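PDB 5KTD: FdhC, which probably transfers an acyl group from an acyl-coenzyme A to the amino group of a dTDP-linked 3-amino-3,6-dideoxy sugar. Local coordinates for residues A[78-83]-A[92-97]; A[62-67]-A[83-88]. All coordinates share one frame; numbering follows the deposited sequence.

Both interactions use strand 75-86, each pairing it with a different neighbour in the central sheet: strand 91-99 in interaction 1, strand 64-70 in interaction 2. Interaction 1 is largely buried near the middle of the chain and covers 539 Å²; a ladder of backbone hydrogen bonds carries it, and R81, S96 and Y83 turn their polar ends to the diphosphate and sugar of QUH. Interaction 2, partly exposed, covers 216 Å² where the other hairpin frays: its segments share no direct hydrogen bond and meet through two waters and a phenyl ring. Y83 belongs to both, and E63 of interaction 2 forms a salt bridge with R81 of interaction 1.

Interaction 1: residues A[78-83]-A[92-97]; sequences GTVRLY and FCWGSW. With QUH ([[(2~{R},3~{S},5~{R})-5-[5-methyl-2,4-bis(oxidanylidene)pyrimidin-1-yl]-3-oxidanyl-oxolan-2-yl]methoxy-oxidanyl-phosphoryl] [(2~{R},3~{R},4~{S},5~{S},6~{R})-6-methyl-3,5-bis(oxidanyl)-4-[[(3~{R})-3-oxidanylbutanoyl]amino]oxan-2-yl] hydrogen phosphate), chain C.
R81 grips S96 side-on: NE and NH2 both bond to the one oxygen, with NE 2.8 Å from S96 OG and that oxygen close to the guanidinium plane. S96 OG in turn donates to QUH O8 at 2.6 Å, so the serine hydroxyl bridges the guanidinium and one phosphate while R81 NH2 itself reaches the other through QUH O10, 2.9 Å away. A bend at chi3 (62°) in the arginine chain swings the guanidinium back over the Y83 ring, where NH2 lies above the ring centre; C93 CB covers the opposite face, 4.1 Å from the centroid of the Y83 ring. The ring is held between a cation-pi contact with R81 and a CH-pi contact with C93, and the tyrosine OH bonds QUH O5 at 2.8 Å.

Paired backbone bonds join R81 to G95 and Y83 to C93 in antiparallel register. Beyond G95 the register slips, V80 facing W97, because S96 (phi 49°, psi 40°) is an extra residue: a beta bulge, a recognised feature of this strand in GNAT folds. The bulge turns S96 N to QUH O5, 3.0 Å distant, and S96 O to the hydroxyl of T79 (OG1 to O, 2.7 Å).

On the other face V80 CG2, anti to its own amide nitrogen, touches the W94 ring edge at CE3 (3.4 Å), while the acyl methyl C4 of QUH sits over the centre of that indole. The carbonyl of W97 bonds coenzyme A. Helix 107-122 packs on V80, W94 and W97, with Y116 and S111 bonding the two indole nitrogens; strands 64-70 and 127-133 flank the hairpin.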
ATOM      1  N   GLY A  78      -6.937   7.202   2.179  1.00 15.54           N
ATOM      2  CA  GLY A  78      -5.488   7.143   2.091  1.00 16.35           C
ATOM      3  C   GLY A  78      -4.898   6.846   0.719  1.00 15.75           C
ATOM      4  O   GLY A  78      -5.589   6.896  -0.308  1.00 15.85           O
ATOM      5  N   THR A  79      -3.610   6.499   0.740  1.00 14.18           N
ATOM      6  CA  THR A  79      -2.851   6.227  -0.446  1.00 13.35           C
ATOM      7  C   THR A  79      -1.976   5.039  -0.271  1.00 12.61           C
ATOM      8  O   THR A  79      -1.636   4.623   0.860  1.00 13.18           O
ATOM      9  CB  THR A  79      -1.919   7.366  -0.798  1.00 12.91           C
ATOM     10  OG1 THR A  79      -0.990   7.563   0.259  1.00 12.55           O
ATOM     11  CG2 THR A  79      -2.713   8.592  -1.015  1.00 12.49           C
ATOM     12  N   VAL A  80      -1.617   4.451  -1.394  1.00 12.58           N
ATOM     13  CA  VAL A  80      -0.589   3.413  -1.370  1.00 12.54           C
ATOM     14  C   VAL A  80      -0.022   3.321  -2.765  1.00 11.55           C
ATOM     15  O   VAL A  80      -0.716   3.641  -3.746  1.00 12.17           O
ATOM     16  CB  VAL A  80      -1.114   2.050  -0.801  1.00 12.15           C
ATOM     17  CG1 VAL A  80      -2.033   1.406  -1.825  1.00 12.82           C
ATOM     18  CG2 VAL A  80       0.059   1.141  -0.417  1.00 11.94           C
ATOM     19  N   ARG A  81       1.223   2.903  -2.839  1.00 11.00           N
ATOM     20  CA  ARG A  81       1.978   2.918  -4.118  1.00 12.41           C
ATOM     21  C   ARG A  81       2.913   1.726  -4.292  1.00 11.98           C
ATOM     22  O   ARG A  81       3.616   1.370  -3.338  1.00 12.10           O
ATOM     23  CB  ARG A  81       2.786   4.214  -4.203  1.00 13.44           C
ATOM     24  CG  ARG A  81       3.387   4.529  -5.557  1.00 14.60           C
ATOM     25  CD  ARG A  81       3.807   6.001  -5.658  1.00 15.06           C
ATOM     26  NE  ARG A  81       4.834   6.270  -4.653  1.00 15.57           N
ATOM     27  CZ  ARG A  81       6.138   6.553  -4.838  1.00 15.63           C
ATOM     28  NH1 ARG A  81       6.675   6.711  -6.035  1.00 15.78           N
ATOM     29  NH2 ARG A  81       6.909   6.747  -3.764  1.00 14.57           N
ATOM     30  N   LEU A  82       2.921   1.152  -5.517  1.00 12.11           N
ATOM     31  CA  LEU A  82       3.870   0.172  -5.959  1.00 12.28           C
ATOM     32  C   LEU A  82       4.796   0.818  -6.941  1.00 13.10           C
ATOM     33  O   LEU A  82       4.324   1.374  -7.925  1.00 15.55           O
ATOM     34  CB  LEU A  82       3.220  -1.034  -6.673  1.00 12.67           C
ATOM     35  CG  LEU A  82       2.454  -2.002  -5.771  1.00 12.02           C
ATOM     36  CD1 LEU A  82       1.201  -1.327  -5.243  1.00 12.31           C
ATOM     37  CD2 LEU A  82       2.149  -3.230  -6.588  1.00 12.73           C
ATOM     38  N   TYR A  83       6.110   0.645  -6.752  1.00 13.70           N
ATOM     39  CA  TYR A  83       7.105   1.397  -7.532  1.00 14.67           C
ATOM     40  C   TYR A  83       8.498   0.741  -7.471  1.00 13.94           C
ATOM     41  O   TYR A  83       8.753  -0.176  -6.694  1.00 12.58           O
ATOM     42  CB  TYR A  83       7.127   2.874  -7.054  1.00 14.79           C
ATOM     43  CG  TYR A  83       7.670   3.085  -5.632  1.00 14.53           C
ATOM     44  CD1 TYR A  83       6.974   2.627  -4.503  1.00 12.68           C
ATOM     45  CD2 TYR A  83       8.935   3.773  -5.404  1.00 13.60           C
ATOM     46  CE1 TYR A  83       7.500   2.825  -3.218  1.00 12.76           C
ATOM     47  CE2 TYR A  83       9.450   3.947  -4.126  1.00 12.63           C
ATOM     48  CZ  TYR A  83       8.736   3.452  -3.022  1.00 12.44           C
ATOM     49  OH  TYR A  83       9.202   3.661  -1.722  1.00 11.85           O
ATOM     50  N   PHE A  92       9.443  -5.630  -6.509  1.00 14.61           N
ATOM     51  CA  PHE A  92       8.769  -4.361  -6.527  1.00 14.40           C
ATOM     52  C   PHE A  92       8.892  -3.724  -5.156  1.00 13.23           C
ATOM     53  O   PHE A  92       8.906  -4.421  -4.170  1.00 12.65           O
ATOM     54  CB  PHE A  92       7.294  -4.505  -6.962  1.00 15.77           C
ATOM     55  CG  PHE A  92       6.363  -5.096  -5.907  1.00 15.63           C
ATOM     56  CD1 PHE A  92       6.230  -6.456  -5.768  1.00 15.47           C
ATOM     57  CD2 PHE A  92       5.575  -4.268  -5.103  1.00 16.12           C
ATOM     58  CE1 PHE A  92       5.413  -7.011  -4.809  1.00 14.68           C
ATOM     59  CE2 PHE A  92       4.735  -4.814  -4.152  1.00 16.01           C
ATOM     60  CZ  PHE A  92       4.628  -6.207  -4.033  1.00 14.81           C
ATOM     61  N   CYS A  93       9.001  -2.412  -5.121  1.00 13.08           N
ATOM     62  CA  CYS A  93       8.826  -1.700  -3.870  1.00 13.73           C
ATOM     63  C   CYS A  93       7.345  -1.304  -3.665  1.00 13.06           C
ATOM     64  O   CYS A  93       6.589  -1.118  -4.620  1.00 12.59           O
ATOM     65  CB  CYS A  93       9.761  -0.458  -3.782  1.00 13.34           C
ATOM     66  SG  CYS A  93      11.509  -0.949  -3.940  1.00 14.39           S
ATOM     67  N   TRP A  94       6.969  -1.120  -2.398  1.00 12.10           N
ATOM     68  CA  TRP A  94       5.756  -0.429  -2.078  1.00 12.50           C
ATOM     69  C   TRP A  94       5.904   0.498  -0.869  1.00 11.43           C
ATOM     70  O   TRP A  94       6.874   0.413  -0.124  1.00 11.23           O
ATOM     71  CB  TRP A  94       4.594  -1.387  -1.907  1.00 12.55           C
ATOM     72  CG  TRP A  94       4.479  -2.187  -0.633  1.00 13.61           C
ATOM     73  CD1 TRP A  94       5.143  -3.328  -0.301  1.00 13.81           C
ATOM     74  CD2 TRP A  94       3.517  -1.969   0.405  1.00 13.75           C
ATOM     75  NE1 TRP A  94       4.656  -3.830   0.908  1.00 15.10           N
ATOM     76  CE2 TRP A  94       3.648  -3.021   1.342  1.00 13.62           C
ATOM     77  CE3 TRP A  94       2.541  -0.986   0.621  1.00 14.09           C
ATOM     78  CZ2 TRP A  94       2.859  -3.103   2.514  1.00 14.38           C
ATOM     79  CZ3 TRP A  94       1.753  -1.054   1.824  1.00 14.30           C
ATOM     80  CH2 TRP A  94       1.912  -2.131   2.722  1.00 14.61           C
ATOM     81  N   GLY A  95       4.944   1.382  -0.752  1.00 11.11           N
ATOM     82  CA  GLY A  95       4.983   2.436   0.252  1.00 11.02           C
ATOM     83  C   GLY A  95       4.074   3.564  -0.098  1.00 11.52           C
ATOM     84  O   GLY A  95       2.974   3.308  -0.624  1.00 12.82           O
ATOM     85  N   SER A  96       4.475   4.806   0.231  1.00 11.20           N
ATOM     86  CA  SER A  96       3.541   5.935   0.187  1.00 12.48           C
ATOM     87  C   SER A  96       2.230   5.587   0.910  1.00 12.34           C
ATOM     88  O   SER A  96       1.142   5.971   0.476  1.00 14.66           O
ATOM     89  CB  SER A  96       3.272   6.414  -1.251  1.00 13.06           C
ATOM     90  OG  SER A  96       4.476   6.730  -1.925  1.00 12.51           O
ATOM     91  N   TRP A  97       2.353   4.895   2.031  1.00 13.07           N
ATOM     92  CA  TRP A  97       1.229   4.191   2.645  1.00 13.71           C
ATOM     93  C   TRP A  97       0.713   5.033   3.823  1.00 14.09           C
ATOM     94  O   TRP A  97       1.389   5.160   4.855  1.00 12.53           O
ATOM     95  CB  TRP A  97       1.703   2.854   3.130  1.00 14.67           C
ATOM     96  CG  TRP A  97       0.615   1.933   3.599  1.00 15.20           C
ATOM     97  CD1 TRP A  97      -0.644   1.766   3.074  1.00 14.65           C
ATOM     98  CD2 TRP A  97       0.752   0.983   4.643  1.00 14.64           C
ATOM     99  NE1 TRP A  97      -1.312   0.788   3.790  1.00 14.89           N
ATOM    100  CE2 TRP A  97      -0.468   0.273   4.730  1.00 14.46           C
ATOM    101  CE3 TRP A  97       1.807   0.656   5.526  1.00 16.18           C
ATOM    102  CZ2 TRP A  97      -0.682  -0.713   5.661  1.00 14.14           C
ATOM    103  CZ3 TRP A  97       1.599  -0.335   6.471  1.00 15.93           C
ATOM    104  CH2 TRP A  97       0.339  -1.002   6.535  1.00 15.43           C
TER
HETATM  105  O1  QUH C 202       5.426   3.577   3.097  1.00 14.15           O
HETATM  106  C1  QUH C 202       6.491   2.943   3.117  1.00 13.26           C
HETATM  107  C2  QUH C 202       6.593   1.455   3.208  1.00 12.73           C
HETATM  108  C3  QUH C 202       5.333   0.834   3.743  1.00 13.06           C
HETATM  109  O2  QUH C 202       5.372   0.763   5.176  1.00 13.50           O
HETATM  110  C4  QUH C 202       5.138  -0.590   3.291  1.00 12.60           C
HETATM  111  N1  QUH C 202       7.725   3.566   3.026  1.00 14.34           N
HETATM  112  C5  QUH C 202       7.861   4.983   2.681  1.00 14.22           C
HETATM  113  C6  QUH C 202       8.960   5.633   3.523  1.00 15.58           C
HETATM  114  O3  QUH C 202       8.623   5.456   4.918  1.00 18.48           O
HETATM  115  C7  QUH C 202       9.010   7.110   3.149  1.00 16.36           C
HETATM  116  C8  QUH C 202      10.036   7.904   3.953  1.00 16.76           C
HETATM  117  O4  QUH C 202       9.312   7.250   1.744  1.00 17.05           O
HETATM  118  C9  QUH C 202       8.311   5.135   1.254  1.00 14.83           C
HETATM  119  O5  QUH C 202       7.470   4.463   0.338  1.00 15.32           O
HETATM  120  C10 QUH C 202       8.417   6.571   0.864  1.00 15.61           C
HETATM  121  O6  QUH C 202       7.116   7.135   0.879  1.00 15.29           O
HETATM  122  P1  QUH C 202       6.863   8.494   0.177  1.00 14.78           P
HETATM  123  O7  QUH C 202       7.287   9.718   1.005  1.00 13.10           O
HETATM  124  O8  QUH C 202       5.349   8.444  -0.197  1.00 14.42           O
HETATM  125  O9  QUH C 202       7.426   8.581  -1.327  1.00 15.61           O
HETATM  126  P2  QUH C 202       8.922   8.864  -1.843  1.00 15.34           P
HETATM  127  O10 QUH C 202       9.410   7.828  -2.734  1.00 15.91           O
HETATM  128  O11 QUH C 202       9.882   9.111  -0.686  1.00 15.63           O
HETATM  129  O12 QUH C 202       8.721  10.147  -2.733  1.00 16.55           O
HETATM  130  C11 QUH C 202       9.619  10.589  -3.733  1.00 17.02           C
HETATM  131  C12 QUH C 202       9.429  12.095  -3.798  1.00 16.50           C
HETATM  132  C13 QUH C 202       9.472  12.754  -2.409  1.00 17.50           C
HETATM  133  O13 QUH C 202      10.076  14.061  -2.530  1.00 17.11           O
HETATM  134  C14 QUH C 202       8.020  13.017  -2.030  1.00 16.81           C
HETATM  135  C15 QUH C 202       7.404  13.256  -3.392  1.00 17.31           C
HETATM  136  O14 QUH C 202       8.155  12.447  -4.352  1.00 16.01           O
HETATM  137  N2  QUH C 202       6.008  12.883  -3.555  1.00 18.24           N
HETATM  138  C16 QUH C 202       5.641  11.569  -3.448  1.00 18.82           C
HETATM  139  C17 QUH C 202       4.306  11.178  -3.672  1.00 18.02           C
HETATM  140  C18 QUH C 202       3.844   9.739  -3.587  1.00 17.47           C
HETATM  141  C19 QUH C 202       3.380  12.233  -3.964  1.00 17.06           C
HETATM  142  O15 QUH C 202       2.140  11.971  -4.180  1.00 16.76           O
HETATM  143  N3  QUH C 202       3.764  13.506  -4.061  1.00 19.03           N
HETATM  144  C20 QUH C 202       5.042  13.825  -3.872  1.00 18.57           C
HETATM  145  O16 QUH C 202       5.328  15.104  -3.998  1.00 20.18           O

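Interaction 2: residues A[62-67]-A[83-88]; sequences EEYYFI and YDFHEN. With QUH ([[(2~{R},3~{S},5~{R})-5-[5-methyl-2,4-bis(oxidanylidene)pyrimidin-1-yl]-3-oxidanyl-oxolan-2-yl]methoxy-oxidanyl-phosphoryl] [(2~{R},3~{R},4~{S},5~{S},6~{R})-6-methyl-3,5-bis(oxidanyl)-4-[[(3~{R})-3-oxidanylbutanoyl]amino]oxan-2-yl] hydrogen phosphate), chain C.
F85 lays its ring beneath the backbone carbonyl of E62. Its CB points at segment 62-67, and chi1 of -56°, with CG beside the amide nitrogen, carries the ring under that oxygen. CG is still 4.0 Å from E62 O; farther out, CE2 comes within 3.5 Å of E62 O, which stands above the ring face, offset toward the rim. At the tip, CZ meets Y64 CD2 at 4.0 Å, in the plane of the phenyl ring, the two side chains crossing at about a right angle.

This is the fraying end of the antiparallel hairpin formed by strands 64-70 and 75-86. Y64 still exchanges backbone bonds with L82, but D84 (phi 61°, psi 66°) takes a left-handed conformation, and two waters bridge the segments, which share no direct hydrogen bond. Both donate to E62 O; one accepts from D84 N and also donates to E63 OE2 (2.7 Å from the water oxygen), the other accepts from F85 N.

E63 runs alongside Y83, CG packing 3.7 Å from Y83 CB, and its carboxylate is held by R57 and R81. Farther along the strand, Y65 OH donates to QUH O15 on the thymine at 2.7 Å. F125 and F92 also pack against F85.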
ATOM      1  N   GLU A  62       5.538   1.069 -15.134  1.00 23.98           N
ATOM      2  CA  GLU A  62       6.634   1.278 -14.203  1.00 24.43           C
ATOM      3  C   GLU A  62       6.216   1.618 -12.748  1.00 22.77           C
ATOM      4  O   GLU A  62       7.072   1.587 -11.856  1.00 23.01           O
ATOM      5  CB  GLU A  62       7.588   2.335 -14.763  1.00 28.08           C
ATOM      6  CG  GLU A  62       8.284   1.877 -16.045  1.00 32.69           C
ATOM      7  CD  GLU A  62       8.970   3.007 -16.815  1.00 38.96           C
ATOM      8  OE1 GLU A  62       8.836   4.245 -16.470  1.00 35.86           O
ATOM      9  OE2 GLU A  62       9.642   2.619 -17.807  1.00 46.11           O
ATOM     10  N   GLU A  63       4.931   1.900 -12.511  1.00 19.53           N
ATOM     11  CA  GLU A  63       4.457   2.430 -11.216  1.00 18.26           C
ATOM     12  C   GLU A  63       2.938   2.409 -11.182  1.00 17.28           C
ATOM     13  O   GLU A  63       2.308   2.672 -12.210  1.00 19.44           O
ATOM     14  CB  GLU A  63       4.966   3.868 -10.996  1.00 17.84           C
ATOM     15  CG  GLU A  63       4.826   4.384  -9.574  1.00 17.62           C
ATOM     16  CD  GLU A  63       5.699   5.574  -9.299  1.00 18.46           C
ATOM     17  OE1 GLU A  63       5.272   6.534  -8.644  1.00 18.73           O
ATOM     18  OE2 GLU A  63       6.862   5.506  -9.729  1.00 20.14           O
ATOM     19  N   TYR A  64       2.355   2.046 -10.032  1.00 14.52           N
ATOM     20  CA  TYR A  64       0.947   2.060  -9.827  1.00 14.07           C
ATOM     21  C   TYR A  64       0.675   2.644  -8.470  1.00 13.36           C
ATOM     22  O   TYR A  64       1.196   2.180  -7.433  1.00 11.67           O
ATOM     23  CB  TYR A  64       0.389   0.632  -9.914  1.00 15.23           C
ATOM     24  CG  TYR A  64       0.696  -0.022 -11.244  1.00 16.91           C
ATOM     25  CD1 TYR A  64      -0.025   0.320 -12.387  1.00 19.03           C
ATOM     26  CD2 TYR A  64       1.715  -0.932 -11.372  1.00 17.65           C
ATOM     27  CE1 TYR A  64       0.256  -0.246 -13.624  1.00 20.07           C
ATOM     28  CE2 TYR A  64       2.019  -1.517 -12.621  1.00 20.34           C
ATOM     29  CZ  TYR A  64       1.276  -1.177 -13.742  1.00 20.08           C
ATOM     30  OH  TYR A  64       1.537  -1.756 -14.995  1.00 24.23           O
ATOM     31  N   TYR A  65      -0.118   3.694  -8.491  1.00 12.89           N
ATOM     32  CA  TYR A  65      -0.374   4.548  -7.358  1.00 12.37           C
ATOM     33  C   TYR A  65      -1.870   4.552  -7.176  1.00 13.50           C
ATOM     34  O   TYR A  65      -2.595   4.760  -8.150  1.00 15.72           O
ATOM     35  CB  TYR A  65       0.121   5.923  -7.694  1.00 11.71           C
ATOM     36  CG  TYR A  65       0.205   6.946  -6.589  1.00 12.16           C
ATOM     37  CD1 TYR A  65       0.119   6.607  -5.255  1.00 12.20           C
ATOM     38  CD2 TYR A  65       0.446   8.294  -6.899  1.00 13.03           C
ATOM     39  CE1 TYR A  65       0.258   7.591  -4.254  1.00 13.01           C
ATOM     40  CE2 TYR A  65       0.536   9.256  -5.909  1.00 12.42           C
ATOM     41  CZ  TYR A  65       0.416   8.895  -4.580  1.00 12.73           C
ATOM     42  OH  TYR A  65       0.540   9.857  -3.550  1.00 13.59           O
ATOM     43  N   PHE A  66      -2.336   4.310  -5.957  1.00 12.99           N
ATOM     44  CA  PHE A  66      -3.775   4.099  -5.671  1.00 12.46           C
ATOM     45  C   PHE A  66      -4.255   5.014  -4.546  1.00 11.47           C
ATOM     46  O   PHE A  66      -3.544   5.197  -3.565  1.00 10.60           O
ATOM     47  CB  PHE A  66      -4.034   2.679  -5.196  1.00 12.02           C
ATOM     48  CG  PHE A  66      -3.708   1.614  -6.222  1.00 12.15           C
ATOM     49  CD1 PHE A  66      -2.423   1.130  -6.366  1.00 12.17           C
ATOM     50  CD2 PHE A  66      -4.688   1.097  -7.015  1.00 12.57           C
ATOM     51  CE1 PHE A  66      -2.116   0.162  -7.344  1.00 12.78           C
ATOM     52  CE2 PHE A  66      -4.408   0.126  -7.982  1.00 12.17           C
ATOM     53  CZ  PHE A  66      -3.125  -0.354  -8.143  1.00 12.33           C
ATOM     54  N   ILE A  67      -5.481   5.506  -4.708  1.00 11.36           N
ATOM     55  CA  ILE A  67      -6.262   6.057  -3.612  1.00 11.40           C
ATOM     56  C   ILE A  67      -6.950   4.856  -2.936  1.00 11.24           C
ATOM     57  O   ILE A  67      -7.438   3.981  -3.632  1.00 11.58           O
ATOM     58  CB  ILE A  67      -7.379   7.021  -4.066  1.00 11.66           C
ATOM     59  CG1 ILE A  67      -6.790   8.217  -4.825  1.00 12.13           C
ATOM     60  CG2 ILE A  67      -8.195   7.509  -2.860  1.00 11.77           C
ATOM     61  CD1 ILE A  67      -5.665   8.945  -4.117  1.00 12.72           C
ATOM     62  N   TYR A  83       6.110   0.645  -6.752  1.00 13.70           N
ATOM     63  CA  TYR A  83       7.105   1.397  -7.532  1.00 14.67           C
ATOM     64  C   TYR A  83       8.498   0.741  -7.471  1.00 13.94           C
ATOM     65  O   TYR A  83       8.753  -0.176  -6.694  1.00 12.58           O
ATOM     66  CB  TYR A  83       7.127   2.874  -7.054  1.00 14.79           C
ATOM     67  CG  TYR A  83       7.670   3.085  -5.632  1.00 14.53           C
ATOM     68  CD1 TYR A  83       6.974   2.627  -4.503  1.00 12.68           C
ATOM     69  CD2 TYR A  83       8.935   3.773  -5.404  1.00 13.60           C
ATOM     70  CE1 TYR A  83       7.500   2.825  -3.218  1.00 12.76           C
ATOM     71  CE2 TYR A  83       9.450   3.947  -4.126  1.00 12.63           C
ATOM     72  CZ  TYR A  83       8.736   3.452  -3.022  1.00 12.44           C
ATOM     73  OH  TYR A  83       9.202   3.661  -1.722  1.00 11.85           O
ATOM     74  N   ASP A  84       9.394   1.243  -8.329  1.00 15.03           N
ATOM     75  CA  ASP A  84      10.813   0.925  -8.292  1.00 14.33           C
ATOM     76  C   ASP A  84      11.042  -0.567  -8.511  1.00 15.93           C
ATOM     77  O   ASP A  84      11.415  -1.308  -7.581  1.00 18.34           O
ATOM     78  CB  ASP A  84      11.453   1.474  -7.040  1.00 14.89           C
ATOM     79  CG  ASP A  84      12.969   1.359  -7.033  1.00 15.00           C
ATOM     80  OD1 ASP A  84      13.549   1.169  -8.094  1.00 16.13           O
ATOM     81  OD2 ASP A  84      13.575   1.435  -5.950  1.00 14.07           O
ATOM     82  N   PHE A  85      10.702  -0.979  -9.738  1.00 17.97           N
ATOM     83  CA  PHE A  85      10.691  -2.397 -10.186  1.00 19.70           C
ATOM     84  C   PHE A  85      12.064  -2.846 -10.696  1.00 21.02           C
ATOM     85  O   PHE A  85      12.756  -2.080 -11.351  1.00 24.19           O
ATOM     86  CB  PHE A  85       9.658  -2.601 -11.305  1.00 19.44           C
ATOM     87  CG  PHE A  85       8.224  -2.182 -10.957  1.00 18.94           C
ATOM     88  CD1 PHE A  85       7.775  -2.029  -9.647  1.00 20.90           C
ATOM     89  CD2 PHE A  85       7.295  -2.045 -11.971  1.00 19.27           C
ATOM     90  CE1 PHE A  85       6.432  -1.692  -9.365  1.00 20.97           C
ATOM     91  CE2 PHE A  85       5.961  -1.721 -11.719  1.00 20.64           C
ATOM     92  CZ  PHE A  85       5.527  -1.520 -10.410  1.00 20.53           C
ATOM     93  N   HIS A  86      12.456  -4.073 -10.379  1.00 22.36           N
ATOM     94  CA  HIS A  86      13.779  -4.636 -10.711  1.00 25.17           C
ATOM     95  C   HIS A  86      13.683  -6.128 -11.003  1.00 28.21           C
ATOM     96  O   HIS A  86      12.606  -6.694 -10.849  1.00 25.98           O
ATOM     97  CB  HIS A  86      14.769  -4.393  -9.551  1.00 23.97           C
ATOM     98  CG  HIS A  86      15.137  -2.966  -9.412  1.00 22.57           C
ATOM     99  ND1 HIS A  86      16.173  -2.396 -10.111  1.00 21.50           N
ATOM    100  CD2 HIS A  86      14.520  -1.952  -8.761  1.00 20.92           C
ATOM    101  CE1 HIS A  86      16.208  -1.101  -9.859  1.00 20.37           C
ATOM    102  NE2 HIS A  86      15.205  -0.807  -9.062  1.00 18.24           N
ATOM    103  N   GLU A  87      14.818  -6.745 -11.392  1.00 31.32           N
ATOM    104  CA  GLU A  87      14.880  -8.174 -11.808  1.00 31.95           C
ATOM    105  C   GLU A  87      15.947  -9.100 -11.181  1.00 33.09           C
ATOM    106  O   GLU A  87      16.893  -8.667 -10.487  1.00 30.10           O
ATOM    107  CB  GLU A  87      15.063  -8.198 -13.282  1.00 35.24           C
ATOM    108  CG  GLU A  87      14.134  -7.246 -13.998  1.00 36.28           C
ATOM    109  CD  GLU A  87      13.666  -7.863 -15.248  1.00 42.80           C
ATOM    110  OE1 GLU A  87      14.332  -7.624 -16.278  1.00 50.74           O
ATOM    111  OE2 GLU A  87      12.680  -8.643 -15.162  1.00 54.12           O
ATOM    112  N   ASN A  88      15.732 -10.397 -11.384  1.00 31.58           N
ATOM    113  CA  ASN A  88      16.640 -11.442 -10.909  1.00 36.71           C
ATOM    114  C   ASN A  88      16.920 -11.366  -9.384  1.00 37.81           C
ATOM    115  O   ASN A  88      18.079 -11.203  -8.997  1.00 43.76           O
ATOM    116  CB  ASN A  88      17.963 -11.403 -11.699  1.00 39.74           C
ATOM    117  CG  ASN A  88      17.742 -11.416 -13.198  1.00 44.14           C
ATOM    118  OD1 ASN A  88      17.305 -12.411 -13.777  1.00 46.45           O
ATOM    119  ND2 ASN A  88      18.005 -10.291 -13.825  1.00 46.95           N
TER
HETATM  120  O1  QUH C 202       5.426   3.577   3.097  1.00 14.15           O
HETATM  121  C1  QUH C 202       6.491   2.943   3.117  1.00 13.26           C
HETATM  122  C2  QUH C 202       6.593   1.455   3.208  1.00 12.73           C
HETATM  123  C3  QUH C 202       5.333   0.834   3.743  1.00 13.06           C
HETATM  124  O2  QUH C 202       5.372   0.763   5.176  1.00 13.50           O
HETATM  125  C4  QUH C 202       5.138  -0.590   3.291  1.00 12.60           C
HETATM  126  N1  QUH C 202       7.725   3.566   3.026  1.00 14.34           N
HETATM  127  C5  QUH C 202       7.861   4.983   2.681  1.00 14.22           C
HETATM  128  C6  QUH C 202       8.960   5.633   3.523  1.00 15.58           C
HETATM  129  O3  QUH C 202       8.623   5.456   4.918  1.00 18.48           O
HETATM  130  C7  QUH C 202       9.010   7.110   3.149  1.00 16.36           C
HETATM  131  C8  QUH C 202      10.036   7.904   3.953  1.00 16.76           C
HETATM  132  O4  QUH C 202       9.312   7.250   1.744  1.00 17.05           O
HETATM  133  C9  QUH C 202       8.311   5.135   1.254  1.00 14.83           C
HETATM  134  O5  QUH C 202       7.470   4.463   0.338  1.00 15.32           O
HETATM  135  C10 QUH C 202       8.417   6.571   0.864  1.00 15.61           C
HETATM  136  O6  QUH C 202       7.116   7.135   0.879  1.00 15.29           O
HETATM  137  P1  QUH C 202       6.863   8.494   0.177  1.00 14.78           P
HETATM  138  O7  QUH C 202       7.287   9.718   1.005  1.00 13.10           O
HETATM  139  O8  QUH C 202       5.349   8.444  -0.197  1.00 14.42           O
HETATM  140  O9  QUH C 202       7.426   8.581  -1.327  1.00 15.61           O
HETATM  141  P2  QUH C 202       8.922   8.864  -1.843  1.00 15.34           P
HETATM  142  O10 QUH C 202       9.410   7.828  -2.734  1.00 15.91           O
HETATM  143  O11 QUH C 202       9.882   9.111  -0.686  1.00 15.63           O
HETATM  144  O12 QUH C 202       8.721  10.147  -2.733  1.00 16.55           O
HETATM  145  C11 QUH C 202       9.619  10.589  -3.733  1.00 17.02           C
HETATM  146  C12 QUH C 202       9.429  12.095  -3.798  1.00 16.50           C
HETATM  147  C13 QUH C 202       9.472  12.754  -2.409  1.00 17.50           C
HETATM  148  O13 QUH C 202      10.076  14.061  -2.530  1.00 17.11           O
HETATM  149  C14 QUH C 202       8.020  13.017  -2.030  1.00 16.81           C
HETATM  150  C15 QUH C 202       7.404  13.256  -3.392  1.00 17.31           C
HETATM  151  O14 QUH C 202       8.155  12.447  -4.352  1.00 16.01           O
HETATM  152  N2  QUH C 202       6.008  12.883  -3.555  1.00 18.24           N
HETATM  153  C16 QUH C 202       5.641  11.569  -3.448  1.00 18.82           C
HETATM  154  C17 QUH C 202       4.306  11.178  -3.672  1.00 18.02           C
HETATM  155  C18 QUH C 202       3.844   9.739  -3.587  1.00 17.47           C
HETATM  156  C19 QUH C 202       3.380  12.233  -3.964  1.00 17.06           C
HETATM  157  O15 QUH C 202       2.140  11.971  -4.180  1.00 16.76           O
HETATM  158  N3  QUH C 202       3.764  13.506  -4.061  1.00 19.03           N
HETATM  159  C20 QUH C 202       5.042  13.825  -3.872  1.00 18.57           C
HETATM  160  O16 QUH C 202       5.328  15.104  -3.998  1.00 20.18           O
HETATM  161  O   HOH W   1       8.467   3.326 -10.185  1.00 16.78           O
HETATM  162  O   HOH W   2       9.763   0.764 -11.943  1.00 20.68           O